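Long-range contacts in ABC transporter, ATP binding protein (Sulfolobus solfataricus, PDB 1OXU), which hydrolyses ATP to power glucose uptake, serving as the energy-coupling subunit of an archaeal ABC transporter: residues N8-F13 against L21-I26; S160-D165 against V192-V197; K300-G305 against T314-D319. All coordinates share one frame; numbering follows the deposited sequence.

Overall arrangement
From the N terminus, the chain first folds back on itself in contact 1, where strands 4-13 and 18-28 close a short hairpin at the edge of the antiparallel sheet of the ATPase domain. Contact 2 then closes a longer loop: strand 161-165, helix 174-190 and strand 193-198 form a beta-alpha-beta unit in the core sheet. ADP lies between these two regions, whose centres are about 19 Å apart: F13 of contact 1 covers the adenine and D165 of contact 2 lies near the phosphate end. Contact 3 closes another hairpin in the C-terminal domain, its centre about 44 Å from both others. The three follow in series; none nests or crosses.

Contact 1: residues N8-F13 against L21-I26; sequences NVSKVF and LDNVNI. With ADP (adenosine-5'-diphosphate), chain B.
The hydroxyl OG of S10 takes the backbone N-H of N23 at 2.9 Å, and the bond is close to straight (164°). With chi1 at -73°, OG sits beside its own backbone N and faces the corner at N23; water 1 then joins S10 OG (2.7 Å) to D22 OD2, to which it donates. Next along, V9 and V24 are paired through both their backbone N-H groups, V24 N reaching V9 O at 2.9 Å. K11 and L21 pair likewise, K11 N to L21 O at 3.0 Å. At the far end N25 OD1 receives the N-H of N8 at 2.7 Å, the donor standing 47° out of the amide carbonyl plane. V9, K11, L21 and V24 share one face, where L21 meets T46 and I50 of helix 44-52 and the K11 ammonium reaches D55. Two residues on from K11, F13 lies flat over the adenine of ADP, with C5 3.4 Å above the ring centre of F13. With F13 cut back to an alanine, the adenine is likely to lose this aromatic cover and sit less firmly. This is a hairpin with two G1 bulges, bearing an aromatic residue as in the A-loop of ABC ATPases.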
ATOM      1  N   ASN A   8      -9.065  18.627   4.851  1.00  9.24           N
ATOM      2  CA  ASN A   8      -9.558  18.460   6.214  1.00 13.09           C
ATOM      3  C   ASN A   8     -10.761  17.534   6.298  1.00  6.46           C
ATOM      4  O   ASN A   8     -11.740  17.865   6.956  1.00 11.41           O
ATOM      5  CB  ASN A   8     -10.000  19.818   6.776  1.00 15.94           C
ATOM      6  CG  ASN A   8      -8.903  20.856   6.742  1.00 32.65           C
ATOM      7  OD1 ASN A   8      -7.755  20.578   7.086  1.00 30.96           O
ATOM      8  ND2 ASN A   8      -9.256  22.073   6.335  1.00 37.43           N
ATOM      9  N   VAL A   9     -10.696  16.385   5.641  1.00  8.15           N
ATOM     10  CA  VAL A   9     -11.824  15.469   5.658  1.00 11.99           C
ATOM     11  C   VAL A   9     -11.850  14.558   6.877  1.00 14.37           C
ATOM     12  O   VAL A   9     -10.883  13.852   7.160  1.00  9.68           O
ATOM     13  CB  VAL A   9     -11.896  14.623   4.378  1.00 16.11           C
ATOM     14  CG1 VAL A   9     -12.859  13.458   4.568  1.00 14.03           C
ATOM     15  CG2 VAL A   9     -12.335  15.502   3.201  1.00 15.07           C
ATOM     16  N   SER A  10     -12.967  14.596   7.594  1.00  6.19           N
ATOM     17  CA  SER A  10     -13.204  13.730   8.740  1.00 11.90           C
ATOM     18  C   SER A  10     -14.504  12.967   8.521  1.00 13.60           C
ATOM     19  O   SER A  10     -15.391  13.434   7.813  1.00 11.89           O
ATOM     20  CB  SER A  10     -13.305  14.545  10.037  1.00  6.81           C
ATOM     21  OG  SER A  10     -12.042  15.037  10.446  1.00 11.56           O
ATOM     22  N   LYS A  11     -14.617  11.791   9.127  1.00  6.10           N
ATOM     23  CA  LYS A  11     -15.825  10.979   9.003  1.00 17.61           C
ATOM     24  C   LYS A  11     -16.081  10.236  10.301  1.00  9.70           C
ATOM     25  O   LYS A  11     -15.216   9.511  10.786  1.00 14.97           O
ATOM     26  CB  LYS A  11     -15.698   9.976   7.853  1.00 12.07           C
ATOM     27  CG  LYS A  11     -16.878   9.002   7.759  1.00 14.51           C
ATOM     28  CD  LYS A  11     -18.155   9.716   7.344  1.00 12.88           C
ATOM     29  CE  LYS A  11     -19.351   8.770   7.327  1.00 18.21           C
ATOM     30  NZ  LYS A  11     -20.601   9.453   6.872  1.00 18.24           N
ATOM     31  N   VAL A  12     -17.261  10.428  10.879  1.00  7.88           N
ATOM     32  CA  VAL A  12     -17.576   9.756  12.134  1.00 12.45           C
ATOM     33  C   VAL A  12     -18.706   8.748  11.964  1.00 17.76           C
ATOM     34  O   VAL A  12     -19.529   8.881  11.070  1.00 11.17           O
ATOM     35  CB  VAL A  12     -17.927  10.763  13.257  1.00 12.47           C
ATOM     36  CG1 VAL A  12     -16.774  11.744  13.477  1.00 14.95           C
ATOM     37  CG2 VAL A  12     -19.229  11.509  12.943  1.00 14.68           C
ATOM     38  N   PHE A  13     -18.712   7.727  12.815  1.00  7.62           N
ATOM     39  CA  PHE A  13     -19.770   6.725  12.836  1.00  7.50           C
ATOM     40  C   PHE A  13     -20.245   6.588  14.278  1.00 19.71           C
ATOM     41  O   PHE A  13     -19.658   7.173  15.190  1.00  8.95           O
ATOM     42  CB  PHE A  13     -19.278   5.368  12.314  1.00 16.33           C
ATOM     43  CG  PHE A  13     -19.031   5.333  10.829  1.00 21.98           C
ATOM     44  CD1 PHE A  13     -17.740   5.192  10.329  1.00 18.11           C
ATOM     45  CD2 PHE A  13     -20.088   5.431   9.930  1.00 13.65           C
ATOM     46  CE1 PHE A  13     -17.504   5.157   8.955  1.00 18.73           C
ATOM     47  CE2 PHE A  13     -19.866   5.405   8.551  1.00 21.93           C
ATOM     48  CZ  PHE A  13     -18.575   5.268   8.060  1.00 15.39           C
ATOM     49  N   LEU A  21     -12.126   8.658  10.003  1.00  5.91           N
ATOM     50  CA  LEU A  21     -11.148   9.484   9.303  1.00 14.16           C
ATOM     51  C   LEU A  21     -11.005  10.790  10.082  1.00 21.67           C
ATOM     52  O   LEU A  21     -12.004  11.414  10.446  1.00  9.60           O
ATOM     53  CB  LEU A  21     -11.574   9.762   7.847  1.00 10.98           C
ATOM     54  CG  LEU A  21     -11.623   8.615   6.824  1.00 13.26           C
ATOM     55  CD1 LEU A  21     -12.176   9.087   5.464  1.00  7.48           C
ATOM     56  CD2 LEU A  21     -10.257   7.991   6.634  1.00  9.15           C
ATOM     57  N   ASP A  22      -9.768  11.215  10.325  1.00  8.50           N
ATOM     58  CA  ASP A  22      -9.532  12.403  11.140  1.00 15.28           C
ATOM     59  C   ASP A  22      -8.650  13.448  10.460  1.00 15.26           C
ATOM     60  O   ASP A  22      -7.427  13.292  10.399  1.00  9.89           O
ATOM     61  CB  ASP A  22      -8.890  11.990  12.464  1.00  7.33           C
ATOM     62  CG  ASP A  22      -8.695  13.157  13.420  1.00 29.06           C
ATOM     63  OD1 ASP A  22      -8.183  12.912  14.529  1.00 25.72           O
ATOM     64  OD2 ASP A  22      -9.010  14.340  13.163  1.00 18.60           O
ATOM     65  N   ASN A  23      -9.276  14.514   9.970  1.00 11.08           N
ATOM     66  CA  ASN A  23      -8.555  15.628   9.352  1.00 17.51           C
ATOM     67  C   ASN A  23      -7.585  15.228   8.240  1.00 16.43           C
ATOM     68  O   ASN A  23      -6.431  15.638   8.233  1.00 10.06           O
ATOM     69  CB  ASN A  23      -7.818  16.435  10.420  1.00 10.16           C
ATOM     70  CG  ASN A  23      -8.746  17.349  11.192  1.00 50.86           C
ATOM     71  OD1 ASN A  23      -8.931  17.194  12.397  1.00 46.67           O
ATOM     72  ND2 ASN A  23      -9.345  18.305  10.492  1.00 44.28           N
ATOM     73  N   VAL A  24      -8.071  14.431   7.299  1.00  7.37           N
ATOM     74  CA  VAL A  24      -7.249  13.958   6.202  1.00  6.98           C
ATOM     75  C   VAL A  24      -7.011  15.051   5.150  1.00 16.20           C
ATOM     76  O   VAL A  24      -7.939  15.703   4.691  1.00  9.35           O
ATOM     77  CB  VAL A  24      -7.870  12.683   5.579  1.00 16.17           C
ATOM     78  CG1 VAL A  24      -7.170  12.295   4.286  1.00 13.93           C
ATOM     79  CG2 VAL A  24      -7.832  11.526   6.608  1.00 11.04           C
ATOM     80  N   ASN A  25      -5.751  15.261   4.794  1.00 14.24           N
ATOM     81  CA  ASN A  25      -5.390  16.237   3.770  1.00 17.52           C
ATOM     82  C   ASN A  25      -4.497  15.597   2.723  1.00 34.24           C
ATOM     83  O   ASN A  25      -3.475  14.991   3.050  1.00 13.45           O
ATOM     84  CB  ASN A  25      -4.651  17.434   4.376  1.00 10.58           C
ATOM     85  CG  ASN A  25      -5.543  18.301   5.237  1.00 15.22           C
ATOM     86  OD1 ASN A  25      -6.440  18.977   4.739  1.00 17.22           O
ATOM     87  ND2 ASN A  25      -5.290  18.297   6.540  1.00 18.26           N
ATOM     88  N   ILE A  26      -4.870  15.740   1.463  1.00 10.47           N
ATOM     89  CA  ILE A  26      -4.050  15.198   0.399  1.00 18.36           C
ATOM     90  C   ILE A  26      -4.492  15.723  -0.954  1.00 16.96           C
ATOM     91  O   ILE A  26      -5.684  15.915  -1.196  1.00 12.83           O
ATOM     92  CB  ILE A  26      -4.058  13.644   0.451  1.00 33.11           C
ATOM     93  CG1 ILE A  26      -3.336  13.056  -0.760  1.00 17.15           C
ATOM     94  CG2 ILE A  26      -5.472  13.105   0.579  1.00 24.16           C
ATOM     95  CD1 ILE A  26      -1.833  13.202  -0.683  1.00 37.68           C
TER
HETATM   96  PB  ADP B1486     -10.516  -0.446   6.371  1.00 18.30           P
HETATM   97  O1B ADP B1486      -9.205   0.224   6.343  1.00 15.12           O
HETATM   98  O2B ADP B1486     -11.086  -0.537   4.952  1.00 15.05           O
HETATM   99  O3B ADP B1486     -10.354  -1.872   6.931  1.00 22.17           O
HETATM  100  PA  ADP B1486     -12.942   0.958   7.139  1.00 21.13           P
HETATM  101  O1A ADP B1486     -12.879   2.216   6.342  1.00 17.71           O
HETATM  102  O2A ADP B1486     -13.889  -0.074   6.516  1.00 20.84           O
HETATM  103  O3A ADP B1486     -11.445   0.404   7.392  1.00 24.82           O
HETATM  104  O5' ADP B1486     -13.461   1.300   8.618  1.00 18.28           O
HETATM  105  C5' ADP B1486     -12.813   2.238   9.445  1.00 16.92           C
HETATM  106  C4' ADP B1486     -13.539   2.326  10.783  1.00 23.63           C
HETATM  107  O4' ADP B1486     -14.844   2.855  10.590  1.00 19.69           O
HETATM  108  C3' ADP B1486     -13.704   0.948  11.398  1.00 23.20           C
HETATM  109  O3' ADP B1486     -13.645   1.076  12.802  1.00 28.61           O
HETATM  110  C2' ADP B1486     -15.107   0.557  10.996  1.00 20.38           C
HETATM  111  O2' ADP B1486     -15.690  -0.289  11.956  1.00 26.94           O
HETATM  112  C1' ADP B1486     -15.816   1.899  10.960  1.00 20.24           C
HETATM  113  N9  ADP B1486     -16.904   1.878   9.980  1.00 24.38           N
HETATM  114  C8  ADP B1486     -16.795   1.818   8.615  1.00 27.43           C
HETATM  115  N7  ADP B1486     -18.042   1.817   8.093  1.00 23.22           N
HETATM  116  C5  ADP B1486     -18.936   1.876   9.103  1.00 35.37           C
HETATM  117  C6  ADP B1486     -20.324   1.899   9.131  1.00 35.85           C
HETATM  118  N6  ADP B1486     -21.020   2.207   8.037  1.00 22.60           N
HETATM  119  N1  ADP B1486     -20.952   1.959  10.353  1.00 26.52           N
HETATM  120  C2  ADP B1486     -20.232   1.996  11.530  1.00 18.95           C
HETATM  121  N3  ADP B1486     -18.858   1.968  11.493  1.00 20.49           N
HETATM  122  C4  ADP B1486     -18.226   1.914  10.298  1.00 25.06           C
HETATM  123  O   HOH W   1     -11.443  15.197  13.082  1.00 33.29           O

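Contact 2: residues S160-D165 against V192-V197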
ATOM      1  N   SER A 160     -12.562   9.330 -15.641  1.00  0.19           N
ATOM      2  CA  SER A 160     -11.291  10.037 -15.493  1.00  7.21           C
ATOM      3  C   SER A 160     -10.505   9.472 -14.300  1.00  3.90           C
ATOM      4  O   SER A 160      -9.297   9.683 -14.170  1.00  3.79           O
ATOM      5  CB  SER A 160     -11.540  11.523 -15.231  1.00  4.72           C
ATOM      6  OG  SER A 160     -12.337  12.112 -16.236  1.00  9.38           O
ATOM      7  N   LEU A 161     -11.218   8.773 -13.421  1.00 10.40           N
ATOM      8  CA  LEU A 161     -10.645   8.226 -12.194  1.00 15.69           C
ATOM      9  C   LEU A 161     -11.003   6.754 -11.998  1.00 10.10           C
ATOM     10  O   LEU A 161     -12.161   6.360 -12.132  1.00  8.39           O
ATOM     11  CB  LEU A 161     -11.150   9.037 -10.994  1.00 13.29           C
ATOM     12  CG  LEU A 161     -10.862   8.570  -9.562  1.00 17.74           C
ATOM     13  CD1 LEU A 161      -9.358   8.501  -9.282  1.00  8.71           C
ATOM     14  CD2 LEU A 161     -11.559   9.505  -8.562  1.00  9.71           C
ATOM     15  N   LEU A 162     -10.007   5.941 -11.675  1.00  9.41           N
ATOM     16  CA  LEU A 162     -10.258   4.534 -11.382  1.00 10.92           C
ATOM     17  C   LEU A 162      -9.898   4.241  -9.928  1.00  8.59           C
ATOM     18  O   LEU A 162      -8.788   4.547  -9.483  1.00 12.49           O
ATOM     19  CB  LEU A 162      -9.474   3.632 -12.332  1.00  4.09           C
ATOM     20  CG  LEU A 162      -9.570   2.127 -12.095  1.00 18.32           C
ATOM     21  CD1 LEU A 162     -10.945   1.606 -12.496  1.00  8.21           C
ATOM     22  CD2 LEU A 162      -8.481   1.413 -12.868  1.00 11.18           C
ATOM     23  N   LEU A 163     -10.838   3.651  -9.192  1.00  4.76           N
ATOM     24  CA  LEU A 163     -10.646   3.342  -7.775  1.00  8.28           C
ATOM     25  C   LEU A 163     -10.577   1.840  -7.522  1.00 15.85           C
ATOM     26  O   LEU A 163     -11.475   1.094  -7.901  1.00  8.20           O
ATOM     27  CB  LEU A 163     -11.780   3.941  -6.928  1.00  5.98           C
ATOM     28  CG  LEU A 163     -12.101   5.414  -7.172  1.00 22.46           C
ATOM     29  CD1 LEU A 163     -13.365   5.837  -6.408  1.00 12.31           C
ATOM     30  CD2 LEU A 163     -10.901   6.296  -6.822  1.00 10.99           C
ATOM     31  N   LEU A 164      -9.509   1.408  -6.864  1.00  0.54           N
ATOM     32  CA  LEU A 164      -9.315  -0.000  -6.544  1.00 21.97           C
ATOM     33  C   LEU A 164      -9.215  -0.194  -5.048  1.00  4.59           C
ATOM     34  O   LEU A 164      -8.308   0.323  -4.409  1.00 10.62           O
ATOM     35  CB  LEU A 164      -8.045  -0.532  -7.208  1.00  5.99           C
ATOM     36  CG  LEU A 164      -8.132  -0.880  -8.692  1.00 20.90           C
ATOM     37  CD1 LEU A 164      -9.165  -0.027  -9.397  1.00 34.15           C
ATOM     38  CD2 LEU A 164      -6.768  -0.764  -9.359  1.00 17.92           C
ATOM     39  N   ASP A 165     -10.146  -0.949  -4.487  1.00  3.62           N
ATOM     40  CA  ASP A 165     -10.120  -1.224  -3.064  1.00  8.93           C
ATOM     41  C   ASP A 165      -9.733  -2.673  -2.810  1.00 11.11           C
ATOM     42  O   ASP A 165     -10.571  -3.570  -2.889  1.00  5.28           O
ATOM     43  CB  ASP A 165     -11.476  -0.915  -2.431  1.00 16.35           C
ATOM     44  CG  ASP A 165     -11.447  -1.011  -0.920  1.00 24.21           C
ATOM     45  OD1 ASP A 165     -10.396  -1.394  -0.356  1.00 14.13           O
ATOM     46  OD2 ASP A 165     -12.430  -0.722  -0.210  1.00  7.23           O
ATOM     47  N   VAL A 192      -6.000   7.515 -16.926  1.00  9.62           N
ATOM     48  CA  VAL A 192      -6.819   7.833 -15.770  1.00 10.21           C
ATOM     49  C   VAL A 192      -5.998   8.098 -14.517  1.00 12.98           C
ATOM     50  O   VAL A 192      -4.896   7.578 -14.352  1.00 10.48           O
ATOM     51  CB  VAL A 192      -7.819   6.705 -15.452  1.00 13.84           C
ATOM     52  CG1 VAL A 192      -8.788   6.507 -16.612  1.00 12.86           C
ATOM     53  CG2 VAL A 192      -7.080   5.403 -15.123  1.00 11.69           C
ATOM     54  N   THR A 193      -6.542   8.927 -13.639  1.00  6.03           N
ATOM     55  CA  THR A 193      -5.977   9.070 -12.344  1.00  6.71           C
ATOM     56  C   THR A 193      -6.282   7.795 -11.631  1.00 12.56           C
ATOM     57  O   THR A 193      -7.344   7.205 -11.784  1.00  9.41           O
ATOM     58  CB  THR A 193      -6.670  10.239 -11.643  1.00 17.79           C
ATOM     59  OG1 THR A 193      -6.309  11.456 -12.300  1.00 14.94           O
ATOM     60  CG2 THR A 193      -6.221  10.314 -10.181  1.00  5.07           C
ATOM     61  N   LEU A 194      -5.351   7.264 -10.839  1.00  7.59           N
ATOM     62  CA  LEU A 194      -5.565   5.973 -10.190  1.00 12.10           C
ATOM     63  C   LEU A 194      -5.328   5.987  -8.680  1.00 10.92           C
ATOM     64  O   LEU A 194      -4.283   6.424  -8.191  1.00 11.70           O
ATOM     65  CB  LEU A 194      -4.703   4.879 -10.853  1.00  7.96           C
ATOM     66  CG  LEU A 194      -4.543   3.540 -10.121  1.00 22.17           C
ATOM     67  CD1 LEU A 194      -5.828   2.740 -10.148  1.00 15.92           C
ATOM     68  CD2 LEU A 194      -3.405   2.723 -10.725  1.00 11.66           C
ATOM     69  N   LEU A 195      -6.311   5.501  -7.943  1.00  7.28           N
ATOM     70  CA  LEU A 195      -6.175   5.378  -6.499  1.00 12.52           C
ATOM     71  C   LEU A 195      -6.408   3.931  -6.104  1.00 13.14           C
ATOM     72  O   LEU A 195      -7.460   3.363  -6.376  1.00 10.22           O
ATOM     73  CB  LEU A 195      -7.157   6.294  -5.775  1.00 12.37           C
ATOM     74  CG  LEU A 195      -7.292   6.131  -4.255  1.00 18.65           C
ATOM     75  CD1 LEU A 195      -5.965   6.371  -3.538  1.00 10.42           C
ATOM     76  CD2 LEU A 195      -8.363   7.067  -3.710  1.00 35.07           C
ATOM     77  N   VAL A 196      -5.404   3.320  -5.495  1.00  5.62           N
ATOM     78  CA  VAL A 196      -5.544   1.956  -5.025  1.00  6.49           C
ATOM     79  C   VAL A 196      -5.282   1.927  -3.523  1.00  9.87           C
ATOM     80  O   VAL A 196      -4.317   2.519  -3.044  1.00 11.70           O
ATOM     81  CB  VAL A 196      -4.588   0.992  -5.770  1.00 10.20           C
ATOM     82  CG1 VAL A 196      -3.170   1.524  -5.760  1.00 17.24           C
ATOM     83  CG2 VAL A 196      -4.640  -0.396  -5.153  1.00 13.54           C
ATOM     84  N   VAL A 197      -6.162   1.278  -2.773  1.00  6.95           N
ATOM     85  CA  VAL A 197      -5.940   1.145  -1.331  1.00 10.62           C
ATOM     86  C   VAL A 197      -5.747  -0.311  -0.949  1.00 18.16           C
ATOM     87  O   VAL A 197      -6.399  -1.197  -1.510  1.00 17.71           O
ATOM     88  CB  VAL A 197      -7.048   1.822  -0.488  1.00 12.25           C
ATOM     89  CG1 VAL A 197      -7.129   3.300  -0.840  1.00 17.39           C
ATOM     90  CG2 VAL A 197      -8.386   1.147  -0.688  1.00 13.40           C
TER
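Strands 161-165 and 193-197 run parallel, their axes 9° apart, with five backbone bonds alternating from T193 N on S160 O to V197 N on L164 O (2.9 Å). Packing is close on the face made by L162, L164, L194 and V196. There the methyl CD1 of L194 reaches across to L164 CD2 at 3.7 Å and also lies 4.0 Å from L162 CD2, in a layer covered by V183 of helix 174-190 and by L151 and L155 of helix 143-155. On the other face L163 CD2 rests on L195 CB at 3.9 Å, against M48 of helix 44-52. By contrast the contact is looser at its start: S160 is partly exposed, its CB comes no nearer than 5.9 Å, to T193 N, and it takes part through its carbonyl. At the other end D165, CG anti to the backbone N (chi1 -172°), lays OD1 3.3 Å from V197 CG2, while OD2 is hydrogen-bonded to T45 OG1. The apolar strand pair thus ends in a carboxylate, held by T45 and with its side chain about 4 Å from magnesium, which is consistent with D165 being the Walker B aspartate beside E166.

Contact 3: residues K300-G305 against T314-D319; sequences KVKVIG and TITPLD
The carbonyl oxygen of T314 is gripped by two successive N-H groups: K302 N at 2.7 Å and, more weakly, V303 N at 3.3 Å. Two residues facing one make this a classic beta bulge, set in the hairpin of strands 294-307 and 310-317 in the C-terminal domain, a family grouped with the OB folds. K302 holds the kink with a psi of -40°, far from that of its extended neighbours. Before the bulge, K300 and T316 pair through both backbone bonds, K300 N meeting T316 O at 2.9 Å. K300 O is doubly served as well: besides the bond from T316 N it accepts a hydrogen bond from water 2, which also lies 2.6 Å from T316 OG1 and so clips that hydroxyl to the opposite strand.

Side chains sort themselves around this backbone. K302 starts out toward the other strand and crosses T316 at about a right angle, its CD 3.9 Å from T316 CG2; the chain stays extended beyond CG and carries NZ to a salt bridge with E323. K300 CB is approached by L318 CD2, just past the paired part. V301 and I315, both buried, form a non-hydrogen-bonded pair whose side chains diverge, yet their CG2 methyls meet at 4.1 Å, with the side chains again nearly perpendicular; behind them I315 touches I324 and V340 while V301 touches I332. On the far side of the bulge V303 returns the bond, its O accepting T314 N. V303 and T314 point the same way, side by side. A chi1 of 63° puts CG1 of V303 between its backbone N and carbonyl carbon, and that methyl packs 3.7 Å from T314 CB.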
ATOM      1  N   LYS A 300      25.370 -13.185  19.041  1.00  7.90           N
ATOM      2  CA  LYS A 300      25.367 -14.639  19.078  1.00  1.88           C
ATOM      3  C   LYS A 300      24.215 -15.170  18.238  1.00  0.78           C
ATOM      4  O   LYS A 300      23.069 -14.741  18.410  1.00  3.52           O
ATOM      5  CB  LYS A 300      25.240 -15.122  20.533  1.00  2.94           C
ATOM      6  CG  LYS A 300      25.502 -16.602  20.755  1.00 19.25           C
ATOM      7  CD  LYS A 300      25.540 -16.917  22.253  1.00 20.79           C
ATOM      8  CE  LYS A 300      26.033 -18.330  22.527  1.00 95.72           C
ATOM      9  NZ  LYS A 300      25.020 -19.358  22.166  1.00 41.75           N
ATOM     10  N   VAL A 301      24.508 -16.103  17.333  1.00  9.21           N
ATOM     11  CA  VAL A 301      23.472 -16.675  16.470  1.00 13.87           C
ATOM     12  C   VAL A 301      22.516 -17.555  17.266  1.00  3.16           C
ATOM     13  O   VAL A 301      22.929 -18.492  17.953  1.00  7.70           O
ATOM     14  CB  VAL A 301      24.049 -17.494  15.293  1.00 15.96           C
ATOM     15  CG1 VAL A 301      22.922 -18.147  14.508  1.00 12.44           C
ATOM     16  CG2 VAL A 301      24.885 -16.620  14.380  1.00  2.91           C
ATOM     17  N   LYS A 302      21.234 -17.246  17.157  1.00  3.60           N
ATOM     18  CA  LYS A 302      20.210 -17.953  17.905  1.00  7.09           C
ATOM     19  C   LYS A 302      19.518 -19.051  17.099  1.00 12.16           C
ATOM     20  O   LYS A 302      19.225 -20.118  17.623  1.00 10.09           O
ATOM     21  CB  LYS A 302      19.167 -16.964  18.425  1.00 15.23           C
ATOM     22  CG  LYS A 302      18.075 -17.608  19.271  1.00 32.85           C
ATOM     23  CD  LYS A 302      16.975 -16.615  19.599  1.00 46.93           C
ATOM     24  CE  LYS A 302      15.818 -17.282  20.325  1.00 36.17           C
ATOM     25  NZ  LYS A 302      14.614 -16.410  20.322  1.00 18.08           N
ATOM     26  N   VAL A 303      19.239 -18.783  15.829  1.00  7.91           N
ATOM     27  CA  VAL A 303      18.565 -19.770  14.996  1.00 16.60           C
ATOM     28  C   VAL A 303      18.646 -19.373  13.530  1.00 20.11           C
ATOM     29  O   VAL A 303      18.739 -18.193  13.208  1.00  5.44           O
ATOM     30  CB  VAL A 303      17.092 -19.929  15.404  1.00  7.04           C
ATOM     31  CG1 VAL A 303      16.337 -18.615  15.192  1.00  8.28           C
ATOM     32  CG2 VAL A 303      16.447 -21.056  14.625  1.00 18.75           C
ATOM     33  N   ILE A 304      18.613 -20.360  12.641  1.00 12.57           N
ATOM     34  CA  ILE A 304      18.712 -20.070  11.216  1.00 19.63           C
ATOM     35  C   ILE A 304      17.549 -20.653  10.428  1.00 21.37           C
ATOM     36  O   ILE A 304      17.009 -21.701  10.777  1.00  7.44           O
ATOM     37  CB  ILE A 304      20.037 -20.595  10.653  1.00 15.50           C
ATOM     38  CG1 ILE A 304      20.141 -20.269   9.167  1.00 28.00           C
ATOM     39  CG2 ILE A 304      20.145 -22.094  10.871  1.00 37.19           C
ATOM     40  CD1 ILE A 304      21.444 -20.714   8.541  1.00 99.48           C
ATOM     41  N   GLY A 305      17.167 -19.961   9.361  1.00  7.91           N
ATOM     42  CA  GLY A 305      16.088 -20.414   8.509  1.00 14.64           C
ATOM     43  C   GLY A 305      16.495 -20.411   7.053  1.00  6.08           C
ATOM     44  O   GLY A 305      17.511 -19.827   6.675  1.00  8.50           O
ATOM     45  N   THR A 314      19.112 -15.310  12.591  1.00  8.44           N
ATOM     46  CA  THR A 314      18.653 -14.558  13.747  1.00  7.85           C
ATOM     47  C   THR A 314      19.708 -14.583  14.842  1.00  8.14           C
ATOM     48  O   THR A 314      20.195 -15.647  15.222  1.00 12.71           O
ATOM     49  CB  THR A 314      17.330 -15.138  14.283  1.00 22.63           C
ATOM     50  OG1 THR A 314      16.291 -14.963  13.310  1.00  8.26           O
ATOM     51  CG2 THR A 314      16.838 -14.328  15.477  1.00 14.47           C
ATOM     52  N   ILE A 315      20.069 -13.406  15.335  1.00  3.92           N
ATOM     53  CA  ILE A 315      21.008 -13.300  16.443  1.00  7.94           C
ATOM     54  C   ILE A 315      20.389 -12.496  17.580  1.00 15.94           C
ATOM     55  O   ILE A 315      19.311 -11.918  17.444  1.00 10.08           O
ATOM     56  CB  ILE A 315      22.281 -12.562  16.008  1.00 18.58           C
ATOM     57  CG1 ILE A 315      22.017 -11.050  15.999  1.00 14.38           C
ATOM     58  CG2 ILE A 315      22.782 -13.069  14.655  1.00 13.23           C
ATOM     59  CD1 ILE A 315      23.190 -10.220  15.569  1.00 12.92           C
ATOM     60  N   THR A 316      21.085 -12.484  18.706  1.00 13.69           N
ATOM     61  CA  THR A 316      20.778 -11.625  19.794  1.00 13.11           C
ATOM     62  C   THR A 316      22.086 -11.066  20.239  1.00 12.94           C
ATOM     63  O   THR A 316      23.148 -11.614  19.973  1.00  7.72           O
ATOM     64  CB  THR A 316      20.163 -12.469  20.910  1.00 14.87           C
ATOM     65  OG1 THR A 316      21.173 -13.310  21.471  1.00  9.12           O
ATOM     66  CG2 THR A 316      19.044 -13.351  20.346  1.00 18.48           C
ATOM     67  N   PRO A 317      22.096  -9.897  20.862  1.00 15.72           N
ATOM     68  CA  PRO A 317      23.326  -9.379  21.462  1.00 18.10           C
ATOM     69  C   PRO A 317      23.652 -10.242  22.667  1.00 21.92           C
ATOM     70  O   PRO A 317      22.797 -11.011  23.107  1.00 15.39           O
ATOM     71  CB  PRO A 317      22.921  -7.981  21.938  1.00 15.07           C
ATOM     72  CG  PRO A 317      21.690  -7.650  21.148  1.00 18.11           C
ATOM     73  CD  PRO A 317      20.969  -8.957  20.986  1.00 12.87           C
ATOM     74  N   LEU A 318      24.868 -10.147  23.187  1.00 11.81           N
ATOM     75  CA  LEU A 318      25.166 -10.853  24.416  1.00 24.01           C
ATOM     76  C   LEU A 318      24.422 -10.107  25.517  1.00 14.59           C
ATOM     77  O   LEU A 318      24.325  -8.878  25.485  1.00 11.80           O
ATOM     78  CB  LEU A 318      26.662 -10.841  24.723  1.00 17.15           C
ATOM     79  CG  LEU A 318      27.686 -11.350  23.710  1.00 33.09           C
ATOM     80  CD1 LEU A 318      29.014 -11.587  24.424  1.00 17.93           C
ATOM     81  CD2 LEU A 318      27.214 -12.618  23.024  1.00 20.82           C
ATOM     82  N   ASP A 319      23.874 -10.849  26.472  1.00 21.01           N
ATOM     83  CA  ASP A 319      23.190 -10.239  27.608  1.00  6.51           C
ATOM     84  C   ASP A 319      21.943  -9.482  27.182  1.00 13.07           C
ATOM     85  O   ASP A 319      21.661  -8.396  27.690  1.00 25.81           O
ATOM     86  CB  ASP A 319      24.142  -9.319  28.366  1.00 33.20           C
TER
HETATM   87  O   HOH W   2      21.583 -15.745  20.711  1.00 37.17           O